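PDB 3OJL: Cap5O from Staphylococcus aureus, which binds NAD and probably oxidises a UDP-sugar in capsular polysaccharide synthesis, as a member of the UDP-glucose/GDP-mannose dehydrogenase family. Local coordinates for residues 177-182 with 202-207; 123-128 with 153-158; 214-219 with 271-276; 107-112 with 138-143. All coordinates share one frame; numbering follows the deposited sequence.

Contact 1: residues 177-182 with 202-207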
# COMPACT_ATOMS: atom_id res chain seq x y z
N ASN A 177 -14.76 -0.14 -17.07
CA ASN A 177 -15.65 -0.57 -16.00
C ASN A 177 -16.12 0.66 -15.23
O ASN A 177 -15.32 1.56 -14.93
CB ASN A 177 -14.95 -1.56 -15.07
CG ASN A 177 -14.80 -2.92 -15.68
OD1 ASN A 177 -15.69 -3.42 -16.37
ND2 ASN A 177 -13.65 -3.52 -15.46
N ARG A 178 -17.43 0.71 -14.95
CA ARG A 178 -18.11 1.81 -14.28
C ARG A 178 -18.65 1.41 -12.92
O ARG A 178 -19.04 0.27 -12.71
CB ARG A 178 -19.25 2.33 -15.17
CG ARG A 178 -19.21 3.82 -15.34
CD ARG A 178 -19.93 4.25 -16.59
NE ARG A 178 -19.09 5.09 -17.45
CZ ARG A 178 -18.24 4.63 -18.36
NH1 ARG A 178 -18.07 3.32 -18.52
NH2 ARG A 178 -17.53 5.47 -19.10
N ILE A 179 -18.69 2.38 -12.00
CA ILE A 179 -19.23 2.21 -10.65
C ILE A 179 -20.54 2.99 -10.58
O ILE A 179 -20.53 4.22 -10.74
CB ILE A 179 -18.22 2.65 -9.54
CG1 ILE A 179 -16.85 1.94 -9.69
CG2 ILE A 179 -18.83 2.47 -8.14
CD1 ILE A 179 -15.71 2.52 -8.88
N ILE A 180 -21.65 2.28 -10.35
CA ILE A 180 -22.98 2.87 -10.22
C ILE A 180 -23.26 2.98 -8.73
O ILE A 180 -23.47 1.96 -8.07
CB ILE A 180 -24.10 2.09 -10.99
CG1 ILE A 180 -23.76 1.84 -12.50
CG2 ILE A 180 -25.49 2.73 -10.80
CD1 ILE A 180 -23.66 3.10 -13.47
N GLY A 181 -23.15 4.20 -8.20
CA GLY A 181 -23.34 4.44 -6.77
C GLY A 181 -24.64 5.16 -6.55
O GLY A 181 -24.69 6.38 -6.62
N GLY A 182 -25.70 4.39 -6.36
CA GLY A 182 -27.03 4.94 -6.17
C GLY A 182 -27.44 5.05 -4.72
O GLY A 182 -27.10 4.18 -3.91
N GLU A 202 -18.33 -3.36 -17.46
CA GLU A 202 -19.13 -3.84 -16.33
C GLU A 202 -19.74 -2.67 -15.53
O GLU A 202 -19.11 -1.62 -15.40
CB GLU A 202 -18.28 -4.76 -15.43
CG GLU A 202 -19.06 -5.57 -14.39
CD GLU A 202 -19.85 -6.73 -14.94
OE1 GLU A 202 -19.35 -7.87 -14.85
OE2 GLU A 202 -20.98 -6.51 -15.44
N MET A 203 -20.98 -2.87 -15.02
CA MET A 203 -21.71 -1.90 -14.19
C MET A 203 -21.58 -2.38 -12.77
O MET A 203 -22.33 -3.26 -12.36
CB MET A 203 -23.21 -1.86 -14.55
CG MET A 203 -23.50 -1.57 -15.99
SD MET A 203 -23.39 0.16 -16.34
CE MET A 203 -24.82 0.37 -17.24
N ILE A 204 -20.58 -1.86 -12.04
CA ILE A 204 -20.35 -2.25 -10.65
C ILE A 204 -21.37 -1.58 -9.71
O ILE A 204 -21.30 -0.38 -9.48
CB ILE A 204 -18.89 -2.06 -10.20
CG1 ILE A 204 -17.89 -2.63 -11.22
CG2 ILE A 204 -18.70 -2.71 -8.86
CD1 ILE A 204 -16.61 -1.84 -11.34
N GLU A 205 -22.31 -2.36 -9.20
CA GLU A 205 -23.40 -1.90 -8.33
C GLU A 205 -22.92 -1.66 -6.90
O GLU A 205 -22.26 -2.53 -6.33
CB GLU A 205 -24.56 -2.92 -8.32
CG GLU A 205 -25.17 -3.21 -9.68
CD GLU A 205 -26.02 -4.47 -9.74
OE1 GLU A 205 -26.91 -4.64 -8.87
OE2 GLU A 205 -25.84 -5.25 -10.70
N THR A 206 -23.26 -0.49 -6.34
CA THR A 206 -22.95 -0.05 -4.96
C THR A 206 -23.81 1.16 -4.56
O THR A 206 -24.55 1.68 -5.41
CB THR A 206 -21.44 0.21 -4.76
OG1 THR A 206 -21.21 0.34 -3.37
CG2 THR A 206 -20.94 1.46 -5.51
N ASP A 207 -23.72 1.62 -3.29
CA ASP A 207 -24.45 2.83 -2.85
C ASP A 207 -23.57 4.09 -3.01
O ASP A 207 -22.34 3.95 -3.06
CB ASP A 207 -24.98 2.69 -1.42
CG ASP A 207 -23.96 2.61 -0.34
OD1 ASP A 207 -22.75 2.65 -0.66
OD2 ASP A 207 -24.36 2.50 0.83

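Contact 2: residues 123-128 with 153-158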
# COMPACT_ATOMS: atom_id res chain seq x y z
N ASN A 123 -37.50 11.36 -13.07
CA ASN A 123 -36.16 11.80 -13.48
C ASN A 123 -34.99 11.11 -12.74
O ASN A 123 -35.17 10.57 -11.64
CB ASN A 123 -36.04 13.33 -13.41
CG ASN A 123 -36.78 14.10 -14.50
OD1 ASN A 123 -36.73 15.34 -14.57
ND2 ASN A 123 -37.47 13.41 -15.41
N THR A 124 -33.78 11.16 -13.36
CA THR A 124 -32.53 10.58 -12.88
C THR A 124 -31.42 11.63 -12.86
O THR A 124 -31.09 12.19 -13.91
CB THR A 124 -32.17 9.38 -13.79
OG1 THR A 124 -33.20 8.39 -13.72
CG2 THR A 124 -30.82 8.76 -13.46
N ILE A 125 -30.82 11.89 -11.68
CA ILE A 125 -29.69 12.82 -11.51
C ILE A 125 -28.39 12.03 -11.30
O ILE A 125 -28.35 11.13 -10.46
CB ILE A 125 -29.92 13.88 -10.40
CG1 ILE A 125 -31.21 14.67 -10.65
CG2 ILE A 125 -28.71 14.82 -10.27
CD1 ILE A 125 -32.05 14.76 -9.48
N ILE A 126 -27.34 12.35 -12.08
CA ILE A 126 -26.02 11.71 -12.01
C ILE A 126 -24.92 12.74 -11.75
O ILE A 126 -24.81 13.72 -12.48
CB ILE A 126 -25.71 10.86 -13.28
CG1 ILE A 126 -26.80 9.77 -13.51
CG2 ILE A 126 -24.30 10.24 -13.15
CD1 ILE A 126 -26.83 9.13 -14.81
N VAL A 127 -24.12 12.52 -10.69
CA VAL A 127 -22.98 13.39 -10.36
C VAL A 127 -21.72 12.63 -10.78
O VAL A 127 -21.40 11.59 -10.20
CB VAL A 127 -22.98 13.89 -8.89
CG1 VAL A 127 -21.67 14.57 -8.51
CG2 VAL A 127 -24.15 14.84 -8.66
N GLU A 128 -21.11 13.09 -11.89
CA GLU A 128 -19.91 12.51 -12.51
C GLU A 128 -18.65 13.15 -11.97
O GLU A 128 -17.56 12.60 -12.12
CB GLU A 128 -19.95 12.65 -14.04
CG GLU A 128 -20.79 11.58 -14.73
CD GLU A 128 -20.60 11.49 -16.23
OE1 GLU A 128 -20.20 12.50 -16.85
OE2 GLU A 128 -20.89 10.41 -16.79
N GLU A 153 -38.07 6.71 -5.57
CA GLU A 153 -39.46 6.72 -5.99
C GLU A 153 -39.72 7.81 -7.02
O GLU A 153 -39.87 7.49 -8.19
CB GLU A 153 -40.40 6.82 -4.77
CG GLU A 153 -40.54 5.51 -3.99
CD GLU A 153 -41.12 5.57 -2.59
OE1 GLU A 153 -41.90 6.50 -2.30
OE2 GLU A 153 -40.81 4.65 -1.79
N ASP A 154 -39.76 9.09 -6.60
CA ASP A 154 -40.01 10.21 -7.51
C ASP A 154 -38.76 10.60 -8.28
O ASP A 154 -38.88 11.10 -9.40
CB ASP A 154 -40.51 11.45 -6.72
CG ASP A 154 -41.72 11.20 -5.85
OD1 ASP A 154 -42.71 10.62 -6.35
OD2 ASP A 154 -41.69 11.62 -4.66
N ILE A 155 -37.58 10.44 -7.67
CA ILE A 155 -36.30 10.84 -8.26
C ILE A 155 -35.16 9.88 -7.88
O ILE A 155 -35.13 9.38 -6.75
CB ILE A 155 -35.99 12.32 -7.91
CG1 ILE A 155 -35.21 13.01 -9.01
CG2 ILE A 155 -35.32 12.46 -6.56
CD1 ILE A 155 -35.97 14.08 -9.66
N TYR A 156 -34.22 9.65 -8.83
CA TYR A 156 -33.07 8.76 -8.66
C TYR A 156 -31.73 9.51 -8.62
O TYR A 156 -31.38 10.17 -9.59
CB TYR A 156 -33.10 7.65 -9.72
CG TYR A 156 -34.44 6.94 -9.78
CD1 TYR A 156 -34.79 6.01 -8.82
CD2 TYR A 156 -35.36 7.22 -10.78
CE1 TYR A 156 -36.04 5.38 -8.83
CE2 TYR A 156 -36.61 6.59 -10.82
CZ TYR A 156 -36.94 5.67 -9.84
OH TYR A 156 -38.16 5.04 -9.85
N LEU A 157 -31.00 9.42 -7.48
CA LEU A 157 -29.69 10.06 -7.29
C LEU A 157 -28.57 9.04 -7.44
O LEU A 157 -28.53 8.04 -6.71
CB LEU A 157 -29.56 10.76 -5.93
CG LEU A 157 -30.39 12.00 -5.65
CD1 LEU A 157 -30.13 12.48 -4.27
CD2 LEU A 157 -30.08 13.13 -6.62
N VAL A 158 -27.65 9.31 -8.38
CA VAL A 158 -26.52 8.43 -8.68
C VAL A 158 -25.20 9.19 -8.73
O VAL A 158 -25.12 10.26 -9.34
CB VAL A 158 -26.78 7.62 -9.98
CG1 VAL A 158 -25.49 7.06 -10.59
CG2 VAL A 158 -27.79 6.51 -9.76

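Contact 3: residues 214-219 with 271-276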
# COMPACT_ATOMS: atom_id res chain seq x y z
N SER A 214 -14.71 4.74 -2.10
CA SER A 214 -13.95 3.82 -2.96
C SER A 214 -13.12 4.53 -4.00
O SER A 214 -11.96 4.17 -4.16
CB SER A 214 -14.88 2.86 -3.70
OG SER A 214 -15.68 2.12 -2.78
N LYS A 215 -13.71 5.50 -4.74
CA LYS A 215 -12.98 6.18 -5.81
C LYS A 215 -11.82 6.97 -5.26
O LYS A 215 -10.73 6.93 -5.81
CB LYS A 215 -13.92 7.01 -6.72
CG LYS A 215 -13.22 7.76 -7.89
CD LYS A 215 -12.22 6.96 -8.77
CE LYS A 215 -12.83 5.91 -9.68
NZ LYS A 215 -11.94 5.58 -10.84
N LEU A 216 -12.04 7.60 -4.13
CA LEU A 216 -11.03 8.43 -3.48
C LEU A 216 -9.98 7.57 -2.80
O LEU A 216 -8.81 7.96 -2.76
CB LEU A 216 -11.69 9.46 -2.55
CG LEU A 216 -12.70 10.46 -3.22
CD1 LEU A 216 -13.59 11.05 -2.20
CD2 LEU A 216 -12.00 11.57 -4.00
N MET A 217 -10.36 6.33 -2.43
CA MET A 217 -9.46 5.32 -1.89
C MET A 217 -8.46 4.80 -2.89
O MET A 217 -7.30 4.56 -2.53
CB MET A 217 -10.21 4.19 -1.20
CG MET A 217 -10.34 4.44 0.31
SD MET A 217 -8.78 5.16 1.01
CE MET A 217 -9.34 6.77 1.38
N GLU A 218 -8.89 4.66 -4.15
CA GLU A 218 -8.05 4.20 -5.25
C GLU A 218 -6.86 5.11 -5.40
O GLU A 218 -5.76 4.60 -5.58
CB GLU A 218 -8.83 4.17 -6.58
CG GLU A 218 -9.79 3.01 -6.78
CD GLU A 218 -10.62 3.12 -8.05
OE1 GLU A 218 -11.68 2.45 -8.11
OE2 GLU A 218 -10.23 3.87 -8.97
N ASN A 219 -7.06 6.45 -5.33
CA ASN A 219 -5.98 7.46 -5.43
C ASN A 219 -5.21 7.62 -4.13
O ASN A 219 -4.05 8.01 -4.17
CB ASN A 219 -6.52 8.81 -5.91
CG ASN A 219 -6.99 8.81 -7.33
OD1 ASN A 219 -6.21 8.64 -8.28
ND2 ASN A 219 -8.28 9.03 -7.51
N ALA A 271 -3.15 14.22 -6.75
CA ALA A 271 -2.89 15.19 -5.69
C ALA A 271 -4.22 15.81 -5.18
O ALA A 271 -4.27 16.26 -4.04
CB ALA A 271 -1.95 16.28 -6.18
N VAL A 272 -5.28 15.81 -6.03
CA VAL A 272 -6.61 16.34 -5.71
C VAL A 272 -7.34 15.44 -4.70
O VAL A 272 -7.62 15.87 -3.57
CB VAL A 272 -7.42 16.63 -7.02
CG1 VAL A 272 -8.93 16.45 -6.86
CG2 VAL A 272 -7.11 18.02 -7.57
N ASP A 273 -7.59 14.18 -5.11
CA ASP A 273 -8.34 13.12 -4.43
C ASP A 273 -8.01 12.79 -2.97
O ASP A 273 -8.94 12.79 -2.16
CB ASP A 273 -8.49 11.88 -5.34
CG ASP A 273 -9.43 12.04 -6.54
OD1 ASP A 273 -9.65 13.20 -6.98
OD2 ASP A 273 -9.94 11.01 -7.05
N PRO A 274 -6.74 12.52 -2.55
CA PRO A 274 -6.47 12.24 -1.12
C PRO A 274 -6.86 13.36 -0.16
O PRO A 274 -7.05 13.11 1.02
CB PRO A 274 -4.97 11.98 -1.10
CG PRO A 274 -4.44 12.67 -2.30
CD PRO A 274 -5.49 12.46 -3.33
N TYR A 275 -6.97 14.60 -0.65
CA TYR A 275 -7.37 15.75 0.15
C TYR A 275 -8.90 15.81 0.37
O TYR A 275 -9.34 16.44 1.33
CB TYR A 275 -6.87 17.06 -0.48
CG TYR A 275 -5.38 17.31 -0.37
CD1 TYR A 275 -4.74 17.38 0.87
CD2 TYR A 275 -4.62 17.61 -1.50
CE1 TYR A 275 -3.38 17.66 0.97
CE2 TYR A 275 -3.25 17.85 -1.41
CZ TYR A 275 -2.64 17.89 -0.17
OH TYR A 275 -1.29 18.15 -0.09
N PHE A 276 -9.69 15.15 -0.49
CA PHE A 276 -11.14 15.11 -0.35
C PHE A 276 -11.52 14.25 0.86
O PHE A 276 -12.53 14.54 1.51
CB PHE A 276 -11.82 14.61 -1.63
CG PHE A 276 -11.78 15.53 -2.84
CD1 PHE A 276 -12.57 15.28 -3.95
CD2 PHE A 276 -10.95 16.65 -2.86
CE1 PHE A 276 -12.53 16.13 -5.06
CE2 PHE A 276 -10.93 17.50 -3.96
CZ PHE A 276 -11.72 17.24 -5.05

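Contact 4: residues 107-112 with 138-143. With NAD (nicotinamide-adenine-dinucleotide), chain C.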
# COMPACT_ATOMS: atom_id res chain seq x y z
N LEU A 107 -19.32 24.08 -7.25
CA LEU A 107 -19.73 24.05 -8.64
C LEU A 107 -20.83 23.05 -8.92
O LEU A 107 -21.69 23.32 -9.76
CB LEU A 107 -18.54 23.88 -9.58
CG LEU A 107 -17.74 25.17 -9.77
CD1 LEU A 107 -16.53 24.91 -10.62
CD2 LEU A 107 -18.60 26.28 -10.40
N VAL A 108 -20.84 21.92 -8.19
CA VAL A 108 -21.86 20.87 -8.28
C VAL A 108 -23.15 21.44 -7.73
O VAL A 108 -24.22 21.19 -8.30
CB VAL A 108 -21.42 19.57 -7.53
CG1 VAL A 108 -22.60 18.64 -7.23
CG2 VAL A 108 -20.34 18.83 -8.31
N MET A 109 -23.04 22.20 -6.61
CA MET A 109 -24.18 22.83 -5.92
C MET A 109 -24.94 23.85 -6.78
O MET A 109 -26.15 23.73 -6.92
CB MET A 109 -23.75 23.35 -4.54
CG MET A 109 -24.09 22.37 -3.39
SD MET A 109 -23.92 20.55 -3.60
CE MET A 109 -25.52 20.04 -3.21
N ARG A 110 -24.21 24.79 -7.46
CA ARG A 110 -24.85 25.72 -8.40
C ARG A 110 -25.39 24.99 -9.66
O ARG A 110 -26.47 25.36 -10.12
CB ARG A 110 -24.02 26.98 -8.69
CG ARG A 110 -22.60 26.75 -9.17
CD ARG A 110 -21.74 27.99 -8.99
NE ARG A 110 -21.87 28.96 -10.09
CZ ARG A 110 -21.02 29.95 -10.32
NH1 ARG A 110 -19.95 30.12 -9.53
NH2 ARG A 110 -21.21 30.79 -11.33
N ALA A 111 -24.69 23.92 -10.18
CA ALA A 111 -25.21 23.07 -11.28
C ALA A 111 -26.49 22.38 -10.82
O ALA A 111 -27.45 22.31 -11.57
CB ALA A 111 -24.19 22.01 -11.67
N LEU A 112 -26.51 21.90 -9.57
CA LEU A 112 -27.69 21.26 -8.98
C LEU A 112 -28.84 22.27 -8.94
O LEU A 112 -29.95 21.93 -9.34
CB LEU A 112 -27.40 20.68 -7.59
CG LEU A 112 -28.57 19.96 -6.92
CD1 LEU A 112 -28.86 18.64 -7.58
CD2 LEU A 112 -28.33 19.79 -5.46
N ASP A 138 -25.63 14.08 2.40
CA ASP A 138 -25.73 15.21 3.31
C ASP A 138 -25.89 16.54 2.60
O ASP A 138 -26.27 17.51 3.25
CB ASP A 138 -24.52 15.23 4.27
CG ASP A 138 -24.24 13.93 5.01
OD1 ASP A 138 -25.11 13.02 4.97
OD2 ASP A 138 -23.15 13.81 5.63
N PHE A 139 -25.62 16.60 1.28
CA PHE A 139 -25.70 17.85 0.52
C PHE A 139 -26.70 17.78 -0.61
O PHE A 139 -27.63 18.61 -0.64
CB PHE A 139 -24.31 18.27 0.01
CG PHE A 139 -23.37 18.72 1.11
CD1 PHE A 139 -22.67 17.80 1.87
CD2 PHE A 139 -23.21 20.07 1.39
CE1 PHE A 139 -21.81 18.21 2.89
CE2 PHE A 139 -22.36 20.49 2.41
CZ PHE A 139 -21.66 19.56 3.15
N VAL A 140 -26.51 16.81 -1.54
CA VAL A 140 -27.42 16.64 -2.68
C VAL A 140 -28.81 16.16 -2.22
O VAL A 140 -29.76 16.93 -2.35
CB VAL A 140 -26.83 15.84 -3.87
CG1 VAL A 140 -27.82 15.81 -5.04
CG2 VAL A 140 -25.49 16.43 -4.31
N LYS A 141 -28.92 14.93 -1.64
CA LYS A 141 -30.18 14.32 -1.15
C LYS A 141 -31.11 15.31 -0.45
O LYS A 141 -32.27 15.40 -0.89
CB LYS A 141 -29.89 13.09 -0.27
CG LYS A 141 -31.07 12.27 0.22
CD LYS A 141 -30.62 11.51 1.48
CE LYS A 141 -31.24 10.15 1.65
NZ LYS A 141 -32.48 10.17 2.47
N PRO A 142 -30.65 16.13 0.57
CA PRO A 142 -31.56 17.07 1.24
C PRO A 142 -32.27 18.06 0.34
O PRO A 142 -33.49 18.14 0.39
CB PRO A 142 -30.65 17.77 2.25
CG PRO A 142 -29.58 16.81 2.53
CD PRO A 142 -29.32 16.16 1.22
N VAL A 143 -31.51 18.78 -0.50
CA VAL A 143 -31.98 19.78 -1.45
C VAL A 143 -33.10 19.22 -2.37
O VAL A 143 -34.12 19.89 -2.58
CB VAL A 143 -30.78 20.37 -2.23
CG1 VAL A 143 -31.22 21.27 -3.37
CG2 VAL A 143 -29.84 21.12 -1.30
PA NAD C . -13.32 21.24 -17.48
O1A NAD C . -12.74 22.50 -16.96
O2A NAD C . -12.62 20.78 -18.71
O5B NAD C . -14.88 21.49 -17.79
C5B NAD C . -15.82 21.94 -16.84
C4B NAD C . -16.92 22.64 -17.62
O4B NAD C . -18.01 22.90 -16.77
C3B NAD C . -16.44 23.98 -18.16
O3B NAD C . -16.76 24.06 -19.54
C2B NAD C . -17.23 25.01 -17.36
O2B NAD C . -17.47 26.18 -18.11
C1B NAD C . -18.48 24.21 -17.01
N9A NAD C . -19.16 24.67 -15.79
C8A NAD C . -18.58 24.93 -14.59
N7A NAD C . -19.56 25.24 -13.71
C5A NAD C . -20.76 25.14 -14.31
C6A NAD C . -22.07 25.33 -13.86
N6A NAD C . -22.33 25.58 -12.58
N1A NAD C . -23.12 25.15 -14.75
C2A NAD C . -22.84 24.77 -16.06
N3A NAD C . -21.54 24.58 -16.50
C4A NAD C . -20.51 24.76 -15.63
O3 NAD C . -13.35 20.11 -16.34
PN NAD C . -13.35 18.53 -16.68
O1N NAD C . -11.99 18.17 -17.20
O2N NAD C . -14.56 18.19 -17.47
O5D NAD C . -13.46 17.83 -15.23
C5D NAD C . -14.58 18.00 -14.40
C4D NAD C . -14.43 17.17 -13.13
O4D NAD C . -14.52 15.79 -13.39
C3D NAD C . -13.11 17.33 -12.39
O3D NAD C . -12.99 18.51 -11.61
C2D NAD C . -13.11 16.09 -11.52
O2D NAD C . -14.08 16.24 -10.51
C1D NAD C . -13.68 15.07 -12.49
N1N NAD C . -12.55 14.39 -13.19
C2N NAD C . -12.13 14.81 -14.43
C3N NAD C . -11.07 14.18 -15.08
C7N NAD C . -10.55 14.79 -16.35
O7N NAD C . -10.70 14.07 -17.55
N7N NAD C . -9.97 15.99 -16.31
C4N NAD C . -10.42 13.11 -14.47
C5N NAD C . -10.85 12.68 -13.21
C6N NAD C . -11.90 13.34 -12.57

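Contact 1: residues 177-182 with 202-207
Arg178 and Ile180 pair with Glu202, Ile204 and Thr206 through a run of parallel backbone hydrogen bonds. Arg178 N binds Glu202 O at 2.9 Å, and Ile204 N returns to Arg178 O at 2.7 Å. Ile180 N then binds Ile204 O, and Thr206 N binds Ile180 O. Gly182 N closes the run on Thr206 O at 3.1 Å. The two parallel strands cross at -27°, a clear twist.

The tightly packed side carries Ile179, Ile204 and Thr206. Ile179 splits its two branches between two partners. CG1 lies beside the backbone N (chi1 -54°) and meets Ile204 CD1 at 4.1 Å. CG2, anti to the backbone N, reaches Thr206 CG2 at 3.5 Å. Met249 of the second subunit packs on all three residues. On the other side of the sheet, Ile180 CD1 touches Met203 SD at 4.1 Å.

The loose end is at Asn177 and Glu202, both exposed. Here a side chain replaces the backbone as acceptor. Asn177 OD1 takes Glu202 N at 2.9 Å, with the donor in the amide plane. The carboxylate of Glu202 leads away from the contact. Glu205 barely touches the facing strand, and its OE2 pairs with Lys192.

This is the last crossover of the Rossmann sheet, strand 178-182, helix 185-195, strand 203-207. Tyr195 of that helix lies over Arg178, Ile180 and Met203, while Arg178 NE forms a salt bridge with Glu162. Ala211 of helix 208-238 packs on Ile179 and Thr206. Strand 203-207 is an edge strand of the sheet within this chain. Asp207 caps the start of helix 208-238, its OD1 also hydrogen-bonded to Thr210 OG1.

Contact 2: residues 123-128 with 153-158
Two neighbouring parallel strands of the Rossmann-type NAD-binding domain meet here, 124-127 and 156-159, joined by helix 135-145 in a beta-alpha-beta crossover. Their short axes run 4.8 Å apart and are nearly parallel. Four backbone hydrogen bonds tie them together: Tyr156 N to Asn123 O at 3.1 Å, Ile125 N to Tyr156 O at 2.8 Å, Val158 N to Ile125 O, and Val127 N to Val158 O.

One side of the pair carries Thr124, Ile126, Tyr156 and Val158. The Tyr156 ring sits obliquely beside Thr124, with OG1 of Thr124 3.8 Å from CD2 of Tyr156. Ala186 and Ala190 of helix 185-195 cover the tyrosine. Ile126 and Val158 lie side by side, CG1 of Ile126 being 4.1 Å from CB of Val158.

The other side faces helix 135-145, where Ile144 meets Ile125 and Ile155. Strand 86-89 borders strand 124-127 on its far edge. The side chain of Val127 is about 8 Å from the bound NAD.

With CG1 of Ile125 beside the backbone N (chi1 -55°) and chi2 at 131°, its CD1 lies between two partners, 3.6 Å from Ile155 CG1 and 3.8 Å from Leu157 CD2.

Contact 3: residues 214-219 with 271-276
Asn219 and Asp273 provide the polar part of the contact. Both CB atoms point toward the opposite segment, and Asn219 ND2 comes to 2.6 Å from Asp273 OD2. The amide and carboxylate planes stand almost perpendicular, 85° apart. The aliphatic parts also touch, with Asn219 CB 3.7 Å from Asp273 CB. Both residues are buried, so this polar pair sits inside the protein.

Apolar contact comes from Leu216, one turn before Asn219. Both of its methyls rest against Phe276 CB. CD1 is 4.0 Å from Phe276 CB, and CD2 is 3.8 Å from Phe276 CD1. CD2 also lies 3.6 Å from Asp273 CG, so one methyl touches both the carboxylate and the ring. Leu216 crosses each of these side chains at about a right angle.

A charged pair lies along helix 208-238 itself. Lys215 NZ forms a salt bridge with Glu218 OE2 at 3.1 Å, from the syn side and 27° out of the carboxylate plane.

Within the central domain of the dehydrogenase family, the contact joins the long helix 208-238 to the junction of the short helices 268-272 and 274-278. The NAD site is next door. The side chain of Asp273 approaches that of Thr130 to about 3 Å, and Phe276 approaches Thr93 to about 4 Å. Helix 286-312 backs Pro274 through Ile288 and Arg292. On the far side of helix 208-238, Leu232 of the second subunit packs on Met217.

Contact 4: residues 107-112 with 138-143
Met109 and Leu112 push into the side of helix 135-145, forming the contact between two neighbouring helices of the Rossmann fold. The segments 107-112 and 138-143 run nearly parallel, 11° apart. Their axes are 11.2 Å apart at closest, so the backbones do not meet and side chains fill the gap. No hydrogen bond crosses it.

Met109 supplies the first bump. Its chain bends at chi2 (38°) and again at chi3, which turns the terminal methyl onto the other helix. CE settles in the dip between Phe139 and Val140. It lies 3.6 Å from Phe139 O, 3.9 Å from Phe139 CB and 3.8 Å from Val140 CG2. The phenyl ring of Phe139 leads away from this spot, so the CB and the carbonyl form one wall of the hollow. The chain here makes a wider pi-type turn over 138-140, and the helix is kinked at Pro142.

Leu112 is the second bump. It points toward the other helix and spreads its two methyls over the ridge of Val140 and Val143, one turn apart. Val140 presents CG2 to Met109 and CG1 to Leu112. It also touches Leu157 of strand 156-159 beneath.

The opposite side of helix 106-115 borders the NAD adenine. Leu107 CD2 is 3.6 Å from N7A of NAD, and Arg110 CG is 3.6 Å from its N6A. The same helix thus lies between the adenine and helix 135-145. Leu112 meets Val143 tip to tip, with CD2 of Leu112 3.9 Å from CG1 of Val143 and CD1 of Leu112 3.9 Å from CG1 of Val140.

Contacts 4 and 2 interleave along the chain. Contact 1 follows, then contact 3. Contacts 1 and 2 lie in one eight-stranded sheet, centres about 14 Å apart, where strands 156-159 and 178-182 are antiparallel neighbours. Contact 4 packs helices against that sheet, its centre about 12 Å from that of contact 2. Contact 3 belongs to the central domain, its centre about 17 Å from that of contact 1. Strand 203-207 leads straight into helix 208-238, so contacts 1 and 3 are linked directly through the chain, joining the NAD-binding domain to the central domain. Both also touch the second subunit. NAD runs between the regions, its adenine beside contact 4 and the Phe276 side chain about 6 Å from the cofactor.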